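Local atomic coordinates of beta-1,4-galactanase (Thielavia heterothallica, PDB entry 1HJS), a protein that hydrolyses the beta-1,4-galactosidic linkages of type I arabinogalactans as a family 53 glycoside hydrolase. Residues Asn247-Pro253 with Cys310-Thr314; Tyr214-Ser218 with Tyr257-Ser261; Ile102-Ser106 with Asn152-Leu156; Leu109-Leu114 with Ala160-Asp166; Trp9-Val14 with Tyr61-Ile65. One frame throughout, in Å; residues are numbered along the deposited sequence.

Interaction 1. Residues Asn247-Pro253 with Cys310-Thr314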
# COMPACT_ATOMS: atom_id res chain seq x y z
N ASN A 247 5.30 -6.08 -7.19
CA ASN A 247 5.03 -7.45 -7.65
C ASN A 247 6.16 -7.88 -8.58
O ASN A 247 6.86 -7.04 -9.15
CB ASN A 247 3.76 -7.50 -8.52
CG ASN A 247 2.47 -7.68 -7.73
OD1 ASN A 247 1.39 -7.62 -8.32
ND2 ASN A 247 2.56 -7.91 -6.43
N TRP A 248 6.33 -9.19 -8.71
CA TRP A 248 7.27 -9.78 -9.67
C TRP A 248 6.60 -11.08 -10.08
O TRP A 248 6.17 -11.87 -9.23
CB TRP A 248 8.65 -10.07 -9.09
CG TRP A 248 9.54 -10.58 -10.20
CD1 TRP A 248 9.82 -11.88 -10.49
CD2 TRP A 248 10.16 -9.80 -11.23
NE1 TRP A 248 10.58 -11.96 -11.64
CE2 TRP A 248 10.80 -10.70 -12.11
CE3 TRP A 248 10.23 -8.42 -11.50
CZ2 TRP A 248 11.50 -10.27 -13.25
CZ3 TRP A 248 10.93 -8.00 -12.63
CH2 TRP A 248 11.55 -8.92 -13.49
N PRO A 249 6.48 -11.32 -11.39
CA PRO A 249 5.83 -12.54 -11.84
C PRO A 249 6.58 -13.86 -11.81
O PRO A 249 7.80 -13.91 -11.98
CB PRO A 249 5.39 -12.17 -13.26
CG PRO A 249 6.49 -11.29 -13.73
CD PRO A 249 6.84 -10.44 -12.52
N ILE A 250 5.83 -14.93 -11.56
CA ILE A 250 6.38 -16.27 -11.59
C ILE A 250 5.99 -16.78 -12.98
O ILE A 250 6.41 -17.85 -13.42
CB ILE A 250 5.80 -17.20 -10.49
CG1 ILE A 250 4.28 -17.23 -10.55
CG2 ILE A 250 6.29 -16.75 -9.13
CD1 ILE A 250 3.66 -18.17 -9.52
N SER A 251 5.18 -15.99 -13.67
CA SER A 251 4.73 -16.31 -15.02
C SER A 251 4.22 -15.06 -15.73
O SER A 251 3.34 -14.36 -15.22
CB SER A 251 3.63 -17.37 -14.99
OG SER A 251 3.22 -17.71 -16.31
N CYS A 252 4.79 -14.76 -16.90
CA CYS A 252 4.38 -13.59 -17.67
C CYS A 252 4.58 -13.85 -19.16
O CYS A 252 5.42 -13.22 -19.80
CB CYS A 252 5.18 -12.34 -17.29
SG CYS A 252 4.33 -10.86 -17.94
N PRO A 253 3.80 -14.77 -19.74
CA PRO A 253 3.93 -15.09 -21.16
C PRO A 253 3.39 -14.03 -22.12
O PRO A 253 3.72 -14.03 -23.30
CB PRO A 253 3.16 -16.40 -21.28
CG PRO A 253 2.03 -16.19 -20.30
CD PRO A 253 2.75 -15.60 -19.10
N CYS A 310 0.64 -9.61 -16.72
CA CYS A 310 1.37 -10.84 -16.43
C CYS A 310 0.45 -11.87 -15.78
O CYS A 310 -0.26 -11.57 -14.83
CB CYS A 310 2.55 -10.55 -15.51
SG CYS A 310 3.98 -9.74 -16.28
N ALA A 311 0.50 -13.10 -16.29
CA ALA A 311 -0.36 -14.18 -15.80
C ALA A 311 -0.35 -14.48 -14.30
O ALA A 311 -1.41 -14.71 -13.71
CB ALA A 311 -0.07 -15.46 -16.58
N ASP A 312 0.82 -14.51 -13.68
CA ASP A 312 0.86 -14.84 -12.25
C ASP A 312 1.92 -14.07 -11.47
O ASP A 312 3.11 -14.19 -11.75
CB ASP A 312 1.11 -16.34 -12.08
CG ASP A 312 0.73 -16.85 -10.70
OD1 ASP A 312 0.72 -16.05 -9.74
OD2 ASP A 312 0.45 -18.07 -10.58
N ASN A 313 1.46 -13.29 -10.49
CA ASN A 313 2.35 -12.50 -9.65
C ASN A 313 2.25 -12.92 -8.19
O ASN A 313 2.84 -12.29 -7.31
CB ASN A 313 2.01 -11.01 -9.73
CG ASN A 313 2.39 -10.40 -11.05
OD1 ASN A 313 3.53 -10.55 -11.50
ND2 ASN A 313 1.46 -9.70 -11.67
N THR A 314 1.50 -13.99 -7.92
CA THR A 314 1.33 -14.45 -6.55
C THR A 314 2.56 -15.18 -6.04
O THR A 314 3.48 -15.50 -6.80
CB THR A 314 0.10 -15.38 -6.42
OG1 THR A 314 0.31 -16.58 -7.19
CG2 THR A 314 -1.15 -14.68 -6.92

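Interaction 2. Residues Tyr214-Ser218 with Tyr257-Ser261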
# COMPACT_ATOMS: atom_id res chain seq x y z
N TYR A 214 6.07 -1.07 -9.72
CA TYR A 214 5.77 -2.28 -10.48
C TYR A 214 6.66 -2.30 -11.73
O TYR A 214 6.95 -1.26 -12.32
CB TYR A 214 4.30 -2.29 -10.89
CG TYR A 214 3.35 -2.55 -9.74
CD1 TYR A 214 3.22 -3.83 -9.20
CD2 TYR A 214 2.56 -1.53 -9.21
CE1 TYR A 214 2.33 -4.08 -8.15
CE2 TYR A 214 1.67 -1.77 -8.17
CZ TYR A 214 1.56 -3.05 -7.65
OH TYR A 214 0.66 -3.31 -6.63
N PRO A 215 7.09 -3.50 -12.15
CA PRO A 215 7.95 -3.61 -13.33
C PRO A 215 7.24 -3.82 -14.66
O PRO A 215 7.88 -3.76 -15.71
CB PRO A 215 8.83 -4.80 -12.98
CG PRO A 215 7.82 -5.73 -12.34
CD PRO A 215 7.03 -4.79 -11.43
N PHE A 216 5.93 -4.05 -14.63
CA PHE A 216 5.20 -4.35 -15.85
C PHE A 216 4.19 -3.35 -16.40
O PHE A 216 3.27 -3.74 -17.12
CB PHE A 216 4.52 -5.72 -15.70
CG PHE A 216 3.95 -5.96 -14.34
CD1 PHE A 216 2.99 -5.10 -13.80
CD2 PHE A 216 4.36 -7.05 -13.59
CE1 PHE A 216 2.46 -5.33 -12.53
CE2 PHE A 216 3.83 -7.28 -12.31
CZ PHE A 216 2.88 -6.42 -11.78
N TYR A 217 4.35 -2.07 -16.07
CA TYR A 217 3.44 -1.04 -16.57
C TYR A 217 4.19 0.01 -17.37
O TYR A 217 3.60 0.99 -17.84
CB TYR A 217 2.70 -0.37 -15.42
CG TYR A 217 1.71 -1.27 -14.71
CD1 TYR A 217 0.72 -1.94 -15.43
CD2 TYR A 217 1.77 -1.47 -13.33
CE1 TYR A 217 -0.20 -2.77 -14.79
CE2 TYR A 217 0.86 -2.30 -12.69
CZ TYR A 217 -0.12 -2.95 -13.42
OH TYR A 217 -1.02 -3.77 -12.78
N SER A 218 5.50 -0.20 -17.53
CA SER A 218 6.36 0.73 -18.25
C SER A 218 7.81 0.32 -18.09
O SER A 218 8.26 -0.00 -16.99
CB SER A 218 6.18 2.16 -17.72
OG SER A 218 7.21 3.01 -18.19
N TYR A 257 3.84 -4.42 -21.70
CA TYR A 257 4.96 -3.49 -21.81
C TYR A 257 6.28 -4.23 -21.66
O TYR A 257 6.34 -5.29 -21.03
CB TYR A 257 4.88 -2.41 -20.73
CG TYR A 257 3.61 -1.61 -20.72
CD1 TYR A 257 2.50 -2.04 -19.99
CD2 TYR A 257 3.50 -0.43 -21.45
CE1 TYR A 257 1.31 -1.31 -19.99
CE2 TYR A 257 2.32 0.31 -21.45
CZ TYR A 257 1.23 -0.14 -20.72
OH TYR A 257 0.05 0.58 -20.74
N SER A 258 7.33 -3.67 -22.24
CA SER A 258 8.65 -4.27 -22.13
C SER A 258 9.11 -4.02 -20.70
O SER A 258 8.80 -2.99 -20.11
CB SER A 258 9.62 -3.61 -23.12
OG SER A 258 9.12 -3.70 -24.45
N PHE A 259 9.85 -4.97 -20.13
CA PHE A 259 10.33 -4.82 -18.76
C PHE A 259 11.52 -3.86 -18.70
O PHE A 259 12.23 -3.68 -19.68
CB PHE A 259 10.71 -6.18 -18.18
CG PHE A 259 9.56 -6.90 -17.54
CD1 PHE A 259 8.39 -7.16 -18.25
CD2 PHE A 259 9.63 -7.30 -16.21
CE1 PHE A 259 7.31 -7.80 -17.65
CE2 PHE A 259 8.55 -7.94 -15.60
CZ PHE A 259 7.39 -8.19 -16.32
N PRO A 260 11.74 -3.23 -17.53
CA PRO A 260 12.85 -2.29 -17.37
C PRO A 260 14.18 -2.99 -17.67
O PRO A 260 14.36 -4.16 -17.35
CB PRO A 260 12.74 -1.87 -15.90
CG PRO A 260 11.26 -1.95 -15.65
CD PRO A 260 10.90 -3.26 -16.32
N SER A 261 15.10 -2.25 -18.28
CA SER A 261 16.39 -2.80 -18.66
C SER A 261 17.18 -3.49 -17.55
O SER A 261 17.78 -4.54 -17.79
CB SER A 261 17.26 -1.71 -19.30
OG SER A 261 17.53 -0.66 -18.38
O HOH W 1 6.89 -2.62 -17.98
O HOH W 2 4.14 -5.73 -19.25

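Interaction 3. Residues Ile102-Ser106 with Asn152-Leu156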
# COMPACT_ATOMS: atom_id res chain seq x y z
N ILE A 102 -16.01 21.75 -1.10
CA ILE A 102 -14.80 21.62 -0.29
C ILE A 102 -14.99 21.79 1.22
O ILE A 102 -14.46 21.00 2.00
CB ILE A 102 -13.70 22.58 -0.79
CG1 ILE A 102 -12.41 22.35 -0.00
CG2 ILE A 102 -14.16 24.03 -0.67
CD1 ILE A 102 -11.83 20.95 -0.17
N ASP A 103 -15.74 22.80 1.64
CA ASP A 103 -15.96 23.02 3.07
C ASP A 103 -16.56 21.80 3.77
O ASP A 103 -15.98 21.29 4.73
CB ASP A 103 -16.87 24.24 3.28
CG ASP A 103 -16.14 25.56 3.13
OD1 ASP A 103 -15.08 25.59 2.47
OD2 ASP A 103 -16.63 26.57 3.67
N ASN A 104 -17.70 21.33 3.28
CA ASN A 104 -18.35 20.18 3.88
C ASN A 104 -17.61 18.87 3.66
O ASN A 104 -17.62 17.99 4.52
CB ASN A 104 -19.79 20.05 3.38
CG ASN A 104 -20.70 21.11 3.97
OD1 ASN A 104 -20.77 21.27 5.18
ND2 ASN A 104 -21.41 21.83 3.11
N LEU A 105 -16.97 18.73 2.50
CA LEU A 105 -16.22 17.52 2.20
C LEU A 105 -15.03 17.38 3.15
O LEU A 105 -14.75 16.29 3.64
CB LEU A 105 -15.72 17.53 0.75
CG LEU A 105 -14.86 16.33 0.34
CD1 LEU A 105 -15.64 15.03 0.51
CD2 LEU A 105 -14.41 16.50 -1.10
N SER A 106 -14.34 18.49 3.39
CA SER A 106 -13.19 18.48 4.29
C SER A 106 -13.62 18.03 5.67
O SER A 106 -12.92 17.27 6.35
CB SER A 106 -12.57 19.87 4.38
OG SER A 106 -12.06 20.29 3.13
N ASN A 152 -7.45 22.56 -2.73
CA ASN A 152 -8.40 21.59 -2.19
C ASN A 152 -7.71 20.32 -1.70
O ASN A 152 -8.04 19.79 -0.65
CB ASN A 152 -9.46 21.24 -3.24
CG ASN A 152 -10.50 22.33 -3.42
OD1 ASN A 152 -10.43 23.39 -2.78
ND2 ASN A 152 -11.48 22.08 -4.28
N ILE A 153 -6.75 19.84 -2.47
CA ILE A 153 -6.01 18.63 -2.10
C ILE A 153 -5.28 18.83 -0.78
O ILE A 153 -5.37 18.00 0.13
CB ILE A 153 -4.99 18.25 -3.19
CG1 ILE A 153 -5.73 17.89 -4.48
CG2 ILE A 153 -4.12 17.09 -2.72
CD1 ILE A 153 -4.81 17.64 -5.66
N ALA A 154 -4.56 19.94 -0.66
CA ALA A 154 -3.82 20.23 0.57
C ALA A 154 -4.79 20.32 1.75
O ALA A 154 -4.51 19.80 2.83
CB ALA A 154 -3.04 21.53 0.42
N ARG A 155 -5.92 20.98 1.53
CA ARG A 155 -6.92 21.14 2.57
C ARG A 155 -7.50 19.80 3.01
O ARG A 155 -7.67 19.53 4.20
CB ARG A 155 -8.03 22.07 2.08
CG ARG A 155 -9.18 22.23 3.05
CD ARG A 155 -9.31 23.67 3.50
NE ARG A 155 -10.72 24.07 3.55
CZ ARG A 155 -11.31 24.85 2.65
NH1 ARG A 155 -10.63 25.34 1.62
NH2 ARG A 155 -12.60 25.13 2.77
N LEU A 156 -7.83 18.97 2.03
CA LEU A 156 -8.39 17.66 2.32
C LEU A 156 -7.40 16.80 3.10
O LEU A 156 -7.75 16.19 4.11
CB LEU A 156 -8.80 16.95 1.02
CG LEU A 156 -10.00 17.55 0.28
CD1 LEU A 156 -10.13 16.92 -1.10
CD2 LEU A 156 -11.27 17.31 1.09

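Interaction 4. Residues Leu109-Leu114 with Ala160-Asp166. With NAG (2-acetamido-2-deoxy-beta-D-glucopyranose), chain E.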
# COMPACT_ATOMS: atom_id res chain seq x y z
N LEU A 109 -14.51 14.27 5.58
CA LEU A 109 -13.28 13.50 5.55
C LEU A 109 -12.66 13.41 6.94
O LEU A 109 -12.17 12.36 7.36
CB LEU A 109 -12.29 14.13 4.57
CG LEU A 109 -10.96 13.39 4.39
CD1 LEU A 109 -11.22 11.94 4.01
CD2 LEU A 109 -10.14 14.09 3.32
N TYR A 110 -12.67 14.53 7.66
CA TYR A 110 -12.13 14.57 9.01
C TYR A 110 -12.96 13.67 9.92
O TYR A 110 -12.41 12.84 10.64
CB TYR A 110 -12.13 16.01 9.53
CG TYR A 110 -11.82 16.14 11.00
CD1 TYR A 110 -12.84 16.10 11.95
CD2 TYR A 110 -10.51 16.30 11.44
CE1 TYR A 110 -12.56 16.23 13.32
CE2 TYR A 110 -10.22 16.43 12.81
CZ TYR A 110 -11.25 16.39 13.73
OH TYR A 110 -10.99 16.52 15.08
N ASN A 111 -14.28 13.82 9.86
CA ASN A 111 -15.19 13.01 10.67
C ASN A 111 -15.01 11.52 10.41
O ASN A 111 -14.92 10.72 11.34
CB ASN A 111 -16.65 13.36 10.38
CG ASN A 111 -17.04 14.73 10.87
OD1 ASN A 111 -16.29 15.39 11.59
ND2 ASN A 111 -18.24 15.16 10.48
N TYR A 112 -14.97 11.16 9.13
CA TYR A 112 -14.81 9.76 8.74
C TYR A 112 -13.51 9.17 9.26
O TYR A 112 -13.50 8.07 9.82
CB TYR A 112 -14.84 9.63 7.21
CG TYR A 112 -14.35 8.28 6.72
CD1 TYR A 112 -15.19 7.16 6.72
CD2 TYR A 112 -13.03 8.11 6.29
CE1 TYR A 112 -14.72 5.90 6.31
CE2 TYR A 112 -12.56 6.86 5.88
CZ TYR A 112 -13.40 5.76 5.89
OH TYR A 112 -12.93 4.53 5.49
N THR A 113 -12.41 9.89 9.05
CA THR A 113 -11.11 9.42 9.49
C THR A 113 -11.04 9.33 11.01
O THR A 113 -10.55 8.35 11.57
CB THR A 113 -10.00 10.36 8.98
OG1 THR A 113 -10.09 10.46 7.55
CG2 THR A 113 -8.62 9.83 9.36
N LEU A 114 -11.54 10.36 11.68
CA LEU A 114 -11.55 10.38 13.14
C LEU A 114 -12.36 9.19 13.67
O LEU A 114 -11.91 8.46 14.55
CB LEU A 114 -12.17 11.68 13.65
CG LEU A 114 -12.39 11.81 15.16
CD1 LEU A 114 -11.07 11.67 15.91
CD2 LEU A 114 -13.02 13.17 15.46
N ALA A 160 -7.68 15.09 6.82
CA ALA A 160 -7.51 13.66 7.03
C ALA A 160 -6.42 13.41 8.08
O ALA A 160 -6.60 12.61 9.00
CB ALA A 160 -7.13 12.97 5.72
N ALA A 161 -5.30 14.09 7.93
CA ALA A 161 -4.20 13.94 8.87
C ALA A 161 -4.64 14.26 10.30
O ALA A 161 -4.34 13.52 11.23
CB ALA A 161 -3.04 14.84 8.48
N TRP A 162 -5.37 15.36 10.47
CA TRP A 162 -5.81 15.72 11.81
C TRP A 162 -6.94 14.85 12.33
O TRP A 162 -7.21 14.82 13.52
CB TRP A 162 -6.16 17.20 11.87
CG TRP A 162 -4.90 17.99 11.97
CD1 TRP A 162 -4.12 18.43 10.93
CD2 TRP A 162 -4.18 18.30 13.17
NE1 TRP A 162 -2.95 18.98 11.42
CE2 TRP A 162 -2.96 18.91 12.78
CE3 TRP A 162 -4.44 18.11 14.53
CZ2 TRP A 162 -2.01 19.34 13.72
CZ3 TRP A 162 -3.49 18.53 15.46
CH2 TRP A 162 -2.29 19.13 15.04
N GLY A 163 -7.61 14.13 11.43
CA GLY A 163 -8.65 13.22 11.86
C GLY A 163 -7.94 12.11 12.63
O GLY A 163 -8.47 11.54 13.58
N ILE A 164 -6.71 11.82 12.21
CA ILE A 164 -5.89 10.81 12.86
C ILE A 164 -5.30 11.38 14.15
O ILE A 164 -5.40 10.76 15.22
CB ILE A 164 -4.70 10.37 11.96
CG1 ILE A 164 -5.23 9.69 10.69
CG2 ILE A 164 -3.79 9.42 12.73
CD1 ILE A 164 -6.04 8.44 10.97
N LYS A 165 -4.69 12.56 14.04
CA LYS A 165 -4.08 13.22 15.18
C LYS A 165 -5.04 13.52 16.34
O LYS A 165 -4.63 13.50 17.50
CB LYS A 165 -3.40 14.51 14.73
CG LYS A 165 -2.19 14.28 13.81
CD LYS A 165 -1.66 15.59 13.23
CE LYS A 165 -0.53 15.35 12.25
NZ LYS A 165 0.70 14.79 12.91
N ASP A 166 -6.30 13.78 16.02
CA ASP A 166 -7.29 14.07 17.07
C ASP A 166 -7.98 12.82 17.59
O ASP A 166 -8.82 12.90 18.49
CB ASP A 166 -8.36 15.04 16.56
CG ASP A 166 -7.83 16.44 16.32
OD1 ASP A 166 -6.75 16.78 16.85
OD2 ASP A 166 -8.50 17.22 15.62
C1 NAG E . -18.94 16.19 11.22
C2 NAG E . -20.17 16.63 10.43
C3 NAG E . -20.96 17.68 11.21
C4 NAG E . -21.26 17.20 12.63
C5 NAG E . -19.97 16.74 13.31
C6 NAG E . -20.22 16.14 14.68
C7 NAG E . -20.16 16.62 8.02
C8 NAG E . -20.00 17.45 6.75
N2 NAG E . -19.75 17.18 9.15
O3 NAG E . -22.18 17.96 10.54
O4 NAG E . -21.84 18.25 13.38
O5 NAG E . -19.32 15.72 12.52
O6 NAG E . -19.04 16.13 15.46
O7 NAG E . -20.65 15.49 7.96

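Interaction 5. Residues Trp9-Val14 with Tyr61-Ile65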
# COMPACT_ATOMS: atom_id res chain seq x y z
N TRP A 9 -2.40 -8.09 2.47
CA TRP A 9 -3.15 -9.34 2.48
C TRP A 9 -4.66 -9.13 2.53
O TRP A 9 -5.41 -10.02 2.93
CB TRP A 9 -2.69 -10.19 3.67
CG TRP A 9 -3.27 -9.77 5.00
CD1 TRP A 9 -3.51 -8.49 5.43
CD2 TRP A 9 -3.67 -10.63 6.08
NE1 TRP A 9 -4.03 -8.50 6.70
CE2 TRP A 9 -4.14 -9.80 7.12
CE3 TRP A 9 -3.67 -12.02 6.26
CZ2 TRP A 9 -4.61 -10.32 8.33
CZ3 TRP A 9 -4.14 -12.54 7.47
CH2 TRP A 9 -4.61 -11.68 8.49
N SER A 10 -5.09 -7.95 2.10
CA SER A 10 -6.51 -7.57 2.12
C SER A 10 -7.52 -8.64 1.71
O SER A 10 -8.55 -8.80 2.36
CB SER A 10 -6.73 -6.32 1.27
OG SER A 10 -5.88 -5.26 1.68
N SER A 11 -7.23 -9.35 0.62
CA SER A 11 -8.13 -10.38 0.10
C SER A 11 -8.24 -11.66 0.92
O SER A 11 -8.99 -12.56 0.55
CB SER A 11 -7.70 -10.77 -1.30
OG SER A 11 -6.47 -11.48 -1.24
N VAL A 12 -7.48 -11.76 2.01
CA VAL A 12 -7.49 -12.99 2.82
C VAL A 12 -8.87 -13.60 3.10
O VAL A 12 -9.10 -14.76 2.78
CB VAL A 12 -6.72 -12.80 4.15
CG1 VAL A 12 -7.35 -11.70 4.99
CG2 VAL A 12 -6.70 -14.13 4.92
N VAL A 13 -9.78 -12.83 3.69
CA VAL A 13 -11.11 -13.36 4.00
C VAL A 13 -11.92 -13.65 2.74
O VAL A 13 -12.70 -14.60 2.69
CB VAL A 13 -11.89 -12.41 4.94
CG1 VAL A 13 -13.38 -12.77 4.96
CG2 VAL A 13 -11.32 -12.51 6.35
N VAL A 14 -11.74 -12.82 1.71
CA VAL A 14 -12.46 -13.04 0.46
C VAL A 14 -12.07 -14.41 -0.08
O VAL A 14 -12.91 -15.18 -0.54
CB VAL A 14 -12.12 -11.94 -0.58
CG1 VAL A 14 -12.68 -12.33 -1.95
CG2 VAL A 14 -12.70 -10.61 -0.14
N TYR A 61 -14.68 -5.42 8.13
CA TYR A 61 -13.87 -6.45 7.48
C TYR A 61 -12.42 -6.28 7.91
O TYR A 61 -11.74 -7.25 8.25
CB TYR A 61 -14.00 -6.31 5.96
CG TYR A 61 -13.15 -7.25 5.14
CD1 TYR A 61 -11.79 -7.00 4.93
CD2 TYR A 61 -13.71 -8.38 4.54
CE1 TYR A 61 -11.01 -7.87 4.15
CE2 TYR A 61 -12.94 -9.25 3.76
CZ TYR A 61 -11.60 -8.99 3.57
OH TYR A 61 -10.84 -9.86 2.81
N ASN A 62 -11.95 -5.04 7.90
CA ASN A 62 -10.58 -4.73 8.28
C ASN A 62 -10.28 -4.92 9.76
O ASN A 62 -9.17 -5.32 10.12
CB ASN A 62 -10.25 -3.31 7.85
CG ASN A 62 -9.79 -3.24 6.41
OD1 ASN A 62 -8.66 -3.61 6.11
ND2 ASN A 62 -10.67 -2.80 5.52
N ILE A 63 -11.24 -4.63 10.62
CA ILE A 63 -11.02 -4.82 12.05
C ILE A 63 -10.90 -6.31 12.32
O ILE A 63 -10.07 -6.74 13.12
CB ILE A 63 -12.16 -4.19 12.88
CG1 ILE A 63 -12.03 -2.67 12.86
CG2 ILE A 63 -12.12 -4.71 14.32
CD1 ILE A 63 -13.18 -1.92 13.50
N ALA A 64 -11.72 -7.11 11.65
CA ALA A 64 -11.68 -8.55 11.84
C ALA A 64 -10.31 -9.14 11.48
O ALA A 64 -9.74 -9.91 12.27
CB ALA A 64 -12.77 -9.22 11.02
N ILE A 65 -9.77 -8.80 10.32
CA ILE A 65 -8.47 -9.35 9.96
C ILE A 65 -7.33 -8.68 10.70
O ILE A 65 -6.29 -9.29 10.92
CB ILE A 65 -8.22 -9.32 8.43
CG1 ILE A 65 -8.25 -7.89 7.89
CG2 ILE A 65 -9.28 -10.16 7.72
CD1 ILE A 65 -7.91 -7.81 6.40

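Interaction 1. Residues Asn247-Pro253 with Cys310-Thr314
The disulfide between Cys-252 and Cys-310 covalently joins the loop after strand 240-245 to the one after strand 290-296. Cys-252, with a t side chain, meets Cys-310, in the m rotamer, at an SG-SG distance of 2.0 Å and a chi3 of -77°, near the relaxed value for such a bond. Pro-249 packs its CG 3.9 Å from SG of Cys-310. In these loops of the TIM barrel, Ser-251 and Asp-312 form a single antiparallel hydrogen-bonded bridge with classic beta bulge geometry, Ile-250 and Ser-251 both facing Asp-312: Ile-250 N donates to Asp-312 O (2.8 Å), Ser-251 N does so weakly (3.3 Å), and Asp-312 N returns a bond to Ser-251 O (3.0 Å). Asp-312 folds its carboxylate back in an Asx turn, OD1 accepting from Thr-314 N (2.9 Å) and Thr-314 OG1 (2.6 Å). Ile-250, chi1 p and chi2 t, brings CD1 to 3.4 Å from Asp-312 OD2. The m rotamer of Asn-313 brings OD1 within 3.0 Å of Pro-249 CB, while its ND2 bonds to the carbonyl of Asn-305.

Interaction 2. Residues Tyr214-Ser218 with Tyr257-Ser261
Two irregular loops can be joined by packing and water alone, as these segments demonstrate. The apolar contacts come from prolines and aromatic rings. Pro-215 CG lies 4.0 Å from Phe-259 CE2, Pro-215 CB is 4.2 Å from Pro-260 CD, and Phe-216 CB sits 3.8 Å from Phe-259 CZ, an atom that also meets the edge of the Phe-216 ring. The Phe-259 ring also meets those of Trp-248 and Phe-268. Backbone groups pack against rings as well: the carbonyl oxygen of Pro-215 lies over one face of Phe-259, with Pro-215 O 4.0 Å from Phe-259 CD2, and the Tyr-257 ring takes the main chain of Tyr-217 over one face, Tyr-217 CA being 3.7 Å from Tyr-257 CD1.

Polar links run through two waters. Water 1 donates to Pro-215 O (2.7 Å) and to Ser-258 O (2.9 Å) and accepts from Ser-218 N (2.8 Å); water 2 donates to Phe-216 O (3.0 Å) and accepts from Tyr-257 N (2.8 Å).

The first loop follows the sixth barrel strand and the second the seventh, on the catalytic side of the TIM barrel, where Tyr-214 OH bonds to Glu-245, probably the nucleophile. The chemistry implies that bridging solvent links these five main-chain groups across the gap, while proline and aromatic surfaces supply the direct packing.

Interaction 3. Residues Ile102-Ser106 with Asn152-Leu156
This helix pair combines an apolar seam with a salt bridge at its exposed margin. Ile-102 begins the first segment by pointing toward the other helix: its CD1 reaches 3.9 Å from Leu-156 CG, and its CG1 lies over one face of the Arg-155 guanidinium, 3.8 Å from Arg-155 CZ. At Asp-103 the CA-to-CB bond turns away, yet the carboxylate swings back to form a salt bridge, Asp-103 OD1 to Arg-155 NH2 at 2.5 Å, at the guanidinium edge, near its plane. Leu-105 adds CG at 3.8 Å from Leu-156 CD2. Ser-106 donates its hydroxyl to the carbonyl of Ile-102 (Ser-106 OG to Ile-102 O, 2.7 Å), and OG packs 3.5 Å from Arg-155 CG. The segment axes approach to 10.3 Å at a signed crossing angle of -28°. These are the N-terminal parts of helices 102-122 and 150-165, the successive helices flanking strand 129-132 in the chain; beyond them, Ile-153 packs on helix 185-196, the next helix round the barrel.

Interaction 4. Residues Leu109-Leu114 with Ala160-Asp166
Close helix packing at a glycine defines this contact in the outer helical layer of the TIM barrel. Gly-163 permits it: a CB there would clash with Thr-113 CB and Tyr-110 O. The CA atoms of Leu-114 and Gly-163 are consequently only 4.3 Å apart, Leu-114 CA makes a CA-H...O contact of 3.3 Å with Gly-163 O, and the segment axes close to 7.6 Å with a signed crossing angle of -36°. The helices, 102-122 and 150-165, stand in the chain on either side of strand 129-132, whose Ile-132 and Val-130 lie against Ala-160 and Ile-164 respectively, so the seam continues inward to the sheet. Thr-113 fills its inner part, with CG2 3.3 Å from Ile-164 CD1, while its OG1 bonds to Leu-109 O (2.8 Å) and to Tyr-82. Leu-109 CD2 reaches Ala-160 CB at 4.0 Å. Tyr-110 spans the outer part, CD2 at 3.6 Å from Gly-163 CA, and its OH donates to Asp-166 OD2 at 2.6 Å. Asn-111, pointing away, carries the N-linked sugar, its ND2 bonded to NAG C1 at 1.4 Å.

Interaction 5. Residues Trp9-Val14 with Tyr61-Ile65
Ile-65 of helix 59-71 points toward the other segment and forms the apolar centre. Its CG2 lies 3.4 Å from Val-13 CG2 and 3.7 Å from Val-12 CG1, while Ile-65 CB meets the indole of Trp-9 at CZ2, 3.7 Å away. The edge of that same indole approaches the helix backbone, Trp-9 CZ2 being 3.3 Å from Ile-65 O. Further out, the Tyr-61 ring adds more apolar surface: its CE2 sits 3.5 Å from Val-13 CB and 4.1 Å from Val-14 CG2.

The tyrosine also carries the contact to its polar edge, illustrating how one hydroxyl can serve several backbone groups. Tyr-61 OH donates to Ser-10 O at 2.6 Å and accepts from Val-14 N at 3.3 Å, with a weak bond from Val-13 N, also 3.3 Å from Tyr-61 OH. It thus gathers main-chain groups at the start of helix 12-17, just where a type I turn from Trp-9 to Val-12 leads into it. Outside the pair, Trp-9 NE1 bonds to Gln-46 and Ser-10 OG to Asp-8 and Arg-47, tying the first two residues of the turn to strands 4-8 and 43-48.

Here the connection after the first strand packs on the helix of the second beta-alpha unit, an arrangement consistent with the repeated beta-alpha architecture of the TIM barrel.

Overall arrangement
From the N terminus, interaction 5 closes first, joining the connection after strand 4-8 to helix 59-71 and so linking the first two barrel units. Interactions 3 and 4 both come after it in the chain; they cross each other because both pair helix 102-122 with helix 150-165, and they touch where Leu-156 O lies 3.3 Å from Leu-109 CD2, making one continuous interhelical seam. Interactions 2 and 1 come last and also cross, tying the loops after the sixth, seventh and eighth strands together; they touch where Asn-247 packs on Pro-215 and Asn-313 on Phe-216. Interaction 1 lies across the chain's centre from interactions 3 and 4, about 39 and 37 Å away between centres.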